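PDB 3RDR: N-acetylmuramoyl-L-alanine amidase XlyA from Bacillus subtilis, which hydrolyses the amide link between N-acetylmuramoyl residues and L-amino acids in cell-wall peptidoglycan, the chain here being its zinc-binding catalytic domain. Local coordinates for residues Gly138-Cys141 and Leu145-Thr148; Val131-Lys134 and Glu140-Arg143. All coordinates share one frame; numbering follows the deposited sequence.

Contact 1: Gly138-Cys141 and Leu145-Thr148; sequences GKEC and LLDT. With ZN (zinc ion), chain B.
The loop that carries the cysteine ligand of the zinc in this amidase domain of T7 lysozyme fold meets, a few residues further on, the turn leading into helix 149-154; Leu146 provides most of the contact, with the Glu140 side chain touching it. The CD1 methyl of Leu146 lies against the peptide link between Glu140 and Cys141, 3.6 Å from Glu140 C and 3.5 Å from Cys141 N, while CG and the second methyl, CD2, sit more loosely over the carbonyl group of Cys141. The first torsion explains the reach: CG stands opposite the carbonyl carbon of Leu146 (chi1 -77°), which sends the isobutyl group across to the loop. The bent chain of Glu140 crosses Leu146 obliquely, with Glu140 OE2 3.7 Å from Leu146 CD1; that oxygen has its polar partner in Lys134, so the leucine touches a carboxylate already engaged in a salt bridge. Lys134 also packs against Leu146, from helix 133-137.

Glu140 is the centre of an inverse gamma turn, closed by a weak bond of 2.9 Å from Cys141 N to Lys139 O. Beyond the turn, the side chain of Cys141 leaves the leucine behind: SG is anti to the backbone N (chi1 175°) and binds the zinc at 2.4 Å, alongside His32 and His133. With no hydrogen bond between the segments, van der Waals packing of Leu146 on the Glu140-Cys141 peptide is what joins them, and the directional bonds, to zinc for Cys141 SG and to Lys134 for Glu140 OE2, point elsewhere.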
loop_
_atom_site.group_PDB
_atom_site.type_symbol
_atom_site.label_atom_id
_atom_site.label_comp_id
_atom_site.label_asym_id
_atom_site.label_seq_id
_atom_site.Cartn_x
_atom_site.Cartn_y
_atom_site.Cartn_z
ATOM N N GLY A 138 -1.881 10.364 11.958
ATOM C CA GLY A 138 -2.433 11.700 11.840
ATOM C C GLY A 138 -1.889 12.424 10.621
ATOM O O GLY A 138 -2.217 13.586 10.378
ATOM N N LYS A 139 -1.055 11.738 9.845
ATOM C CA LYS A 139 -0.484 12.330 8.641
ATOM C C LYS A 139 -1.580 12.472 7.588
ATOM O O LYS A 139 -2.504 11.662 7.529
ATOM C CB LYS A 139 0.651 11.452 8.111
ATOM C CG LYS A 139 1.366 12.015 6.894
ATOM C CD LYS A 139 2.615 11.202 6.557
ATOM C CE LYS A 139 3.668 11.323 7.651
ATOM N NZ LYS A 139 4.882 10.503 7.364
ATOM N N GLU A 140 -1.476 13.506 6.761
ATOM C CA GLU A 140 -2.474 13.753 5.723
ATOM C C GLU A 140 -2.241 12.861 4.496
ATOM O O GLU A 140 -1.854 13.332 3.422
ATOM C CB GLU A 140 -2.438 15.235 5.328
ATOM C CG GLU A 140 -3.804 15.924 5.289
ATOM C CD GLU A 140 -4.556 15.823 6.609
ATOM O OE1 GLU A 140 -3.953 16.103 7.666
ATOM O OE2 GLU A 140 -5.754 15.469 6.590
ATOM N N CYS A 141 -2.484 11.566 4.676
ATOM C CA CYS A 141 -2.316 10.560 3.632
ATOM C C CYS A 141 -3.371 9.501 3.917
ATOM O O CYS A 141 -3.578 9.139 5.075
ATOM C CB CYS A 141 -0.910 9.945 3.718
ATOM S SG CYS A 141 -0.609 8.565 2.576
ATOM N N LEU A 145 -7.706 10.813 -1.125
ATOM C CA LEU A 145 -8.864 10.018 -0.738
ATOM C C LEU A 145 -9.446 10.385 0.626
ATOM O O LEU A 145 -10.548 9.959 0.964
ATOM C CB LEU A 145 -8.493 8.530 -0.746
ATOM C CG LEU A 145 -8.634 7.705 -2.031
ATOM C CD1 LEU A 145 -8.369 8.554 -3.255
ATOM C CD2 LEU A 145 -7.676 6.521 -1.970
ATOM N N LEU A 146 -8.717 11.177 1.406
ATOM C CA LEU A 146 -9.176 11.557 2.737
ATOM C C LEU A 146 -10.525 12.274 2.782
ATOM O O LEU A 146 -11.425 11.844 3.505
ATOM C CB LEU A 146 -8.098 12.390 3.448
ATOM C CG LEU A 146 -6.926 11.561 4.001
ATOM C CD1 LEU A 146 -5.811 12.466 4.497
ATOM C CD2 LEU A 146 -7.430 10.669 5.127
ATOM N N ASP A 147 -10.680 13.351 2.015
ATOM C CA ASP A 147 -11.945 14.092 2.005
ATOM C C ASP A 147 -13.129 13.252 1.538
ATOM O O ASP A 147 -14.281 13.614 1.772
ATOM C CB ASP A 147 -11.848 15.336 1.117
ATOM C CG ASP A 147 -11.032 16.441 1.748
ATOM O OD1 ASP A 147 -11.219 16.702 2.955
ATOM O OD2 ASP A 147 -10.212 17.057 1.034
ATOM N N THR A 148 -12.853 12.137 0.873
ATOM C CA THR A 148 -13.921 11.266 0.394
ATOM C C THR A 148 -13.670 9.821 0.828
ATOM O O THR A 148 -14.135 8.881 0.185
ATOM C CB THR A 148 -14.028 11.316 -1.149
ATOM O OG1 THR A 148 -12.765 10.969 -1.732
ATOM C CG2 THR A 148 -14.426 12.713 -1.613
HETATM ZN ZN ZN B . 1.115 7.333 3.729
#

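Contact 2: Val131-Lys134 and Glu140-Arg143. With ZN (zinc ion), chain B.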
loop_
_atom_site.group_PDB
_atom_site.type_symbol
_atom_site.label_atom_id
_atom_site.label_comp_id
_atom_site.label_asym_id
_atom_site.label_seq_id
_atom_site.Cartn_x
_atom_site.Cartn_y
_atom_site.Cartn_z
ATOM N N VAL A 131 -8.066 1.024 6.841
ATOM C CA VAL A 131 -7.838 2.387 7.293
ATOM C C VAL A 131 -6.832 3.196 6.490
ATOM O O VAL A 131 -6.030 2.651 5.729
ATOM C CB VAL A 131 -7.349 2.396 8.757
ATOM C CG1 VAL A 131 -8.365 1.708 9.658
ATOM C CG2 VAL A 131 -5.996 1.702 8.847
ATOM N N PRO A 132 -6.871 4.528 6.655
ATOM C CA PRO A 132 -5.949 5.420 5.952
ATOM C C PRO A 132 -4.701 5.552 6.810
ATOM O O PRO A 132 -4.763 5.377 8.029
ATOM C CB PRO A 132 -6.727 6.728 5.884
ATOM C CG PRO A 132 -7.453 6.727 7.207
ATOM C CD PRO A 132 -7.954 5.296 7.303
ATOM N N HIS A 133 -3.573 5.847 6.177
ATOM C CA HIS A 133 -2.329 6.029 6.905
ATOM C C HIS A 133 -2.581 6.985 8.072
ATOM O O HIS A 133 -2.063 6.795 9.174
ATOM C CB HIS A 133 -1.259 6.610 5.969
ATOM C CG HIS A 133 0.046 6.910 6.642
ATOM N ND1 HIS A 133 1.115 7.464 5.974
ATOM C CD2 HIS A 133 0.456 6.734 7.921
ATOM C CE1 HIS A 133 2.128 7.614 6.809
ATOM N NE2 HIS A 133 1.754 7.180 7.997
ATOM N N LYS A 134 -3.394 8.005 7.822
ATOM C CA LYS A 134 -3.707 9.018 8.831
ATOM C C LYS A 134 -4.159 8.432 10.166
ATOM O O LYS A 134 -3.813 8.948 11.227
ATOM C CB LYS A 134 -4.784 9.967 8.297
ATOM C CG LYS A 134 -5.108 11.123 9.230
ATOM C CD LYS A 134 -6.087 12.095 8.580
ATOM C CE LYS A 134 -6.390 13.292 9.489
ATOM N NZ LYS A 134 -7.321 14.244 8.811
ATOM N N GLU A 140 -1.476 13.506 6.761
ATOM C CA GLU A 140 -2.474 13.753 5.723
ATOM C C GLU A 140 -2.241 12.861 4.496
ATOM O O GLU A 140 -1.854 13.332 3.422
ATOM C CB GLU A 140 -2.438 15.235 5.328
ATOM C CG GLU A 140 -3.804 15.924 5.289
ATOM C CD GLU A 140 -4.556 15.823 6.609
ATOM O OE1 GLU A 140 -3.953 16.103 7.666
ATOM O OE2 GLU A 140 -5.754 15.469 6.590
ATOM N N CYS A 141 -2.484 11.566 4.676
ATOM C CA CYS A 141 -2.316 10.560 3.632
ATOM C C CYS A 141 -3.371 9.501 3.917
ATOM O O CYS A 141 -3.578 9.139 5.075
ATOM C CB CYS A 141 -0.910 9.945 3.718
ATOM S SG CYS A 141 -0.609 8.565 2.576
ATOM N N PRO A 142 -4.044 8.972 2.878
ATOM C CA PRO A 142 -3.943 9.243 1.436
ATOM C C PRO A 142 -4.550 10.601 1.062
ATOM O O PRO A 142 -5.768 10.772 1.057
ATOM C CB PRO A 142 -4.697 8.067 0.824
ATOM C CG PRO A 142 -5.797 7.848 1.810
ATOM C CD PRO A 142 -5.102 7.982 3.150
ATOM N N ARG A 143 -3.682 11.551 0.731
ATOM C CA ARG A 143 -4.093 12.911 0.410
ATOM C C ARG A 143 -5.239 13.098 -0.582
ATOM O O ARG A 143 -6.004 14.051 -0.452
ATOM C CB ARG A 143 -2.873 13.726 -0.047
ATOM C CG ARG A 143 -2.289 13.325 -1.396
ATOM C CD ARG A 143 -1.173 14.278 -1.793
ATOM N NE ARG A 143 -0.846 14.194 -3.213
ATOM C CZ ARG A 143 0.021 14.990 -3.833
ATOM N NH1 ARG A 143 0.660 15.936 -3.158
ATOM N NH2 ARG A 143 0.242 14.847 -5.132
HETATM ZN ZN ZN B . 1.115 7.333 3.729
#
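Lys134 reaches the 140-143 loop twice, once through its backbone and once through its side chain. Lys134 N donates to Cys141 O at 3.0 Å, with the N-H bent, at 141°. The amide of His133 is also close to this oxygen but is badly angled for a bond; His133 has a backbone hydrogen bond with Val31 of strand 28-33. At the other end of the lysine, a chain extended all the way from CG carries Lys134 NZ to 3.0 Å from Glu140 OE2, a salt bridge made on the syn side of the carboxylate and 18° out of its plane. The two side chains run side by side in the same direction, and OE1 of the glutamate stays farther from the ammonium.

His133, the first residue of helix 133-137 after edge strand 130-132, and Cys141, in the loop after that helix, are two of the three protein ligands of the amidase zinc; His32 is the third. With CG anti to the backbone N (chi1 177°), the His133 ring brings ND1 to 2.2 Å from the zinc. The cysteine sulfur lies at the ring edge, 5.0 Å from its centroid, as two ligands of one metal can. On the far side of the imidazole, NE2 makes a weak hydrogen bond to Ala81 O.

The peptide bond before Pro142 is cis, and Pro142 CD lies 3.4 Å from Pro132 CB, tight for two carbons. Trp149 of helix 149-154 touches both prolines, while Arg143 points elsewhere, its NH2 paired with Glu99.

In the fold
The centres of contacts 1 and 2 lie about 4 Å apart, on the same side of the chain's centre, and the two share Glu140 and Cys141. Along the chain the order is 131-134, 138-141 overlapping 140-143, then 145-148, so a short run leads from edge strand 130-132 of the mixed sheet through helix 133-137 and the cysteine loop to 145-148, the turn before helix 149-154. Leu146 of contact 1 also packs against Pro132 of contact 2, and Lys139 lies on His133. The metal site is thus a small example of combined origins: two zinc ligands close in sequence are joined by His32 from strand 28-33, the neighbour of edge strand 130-132 in the sheet.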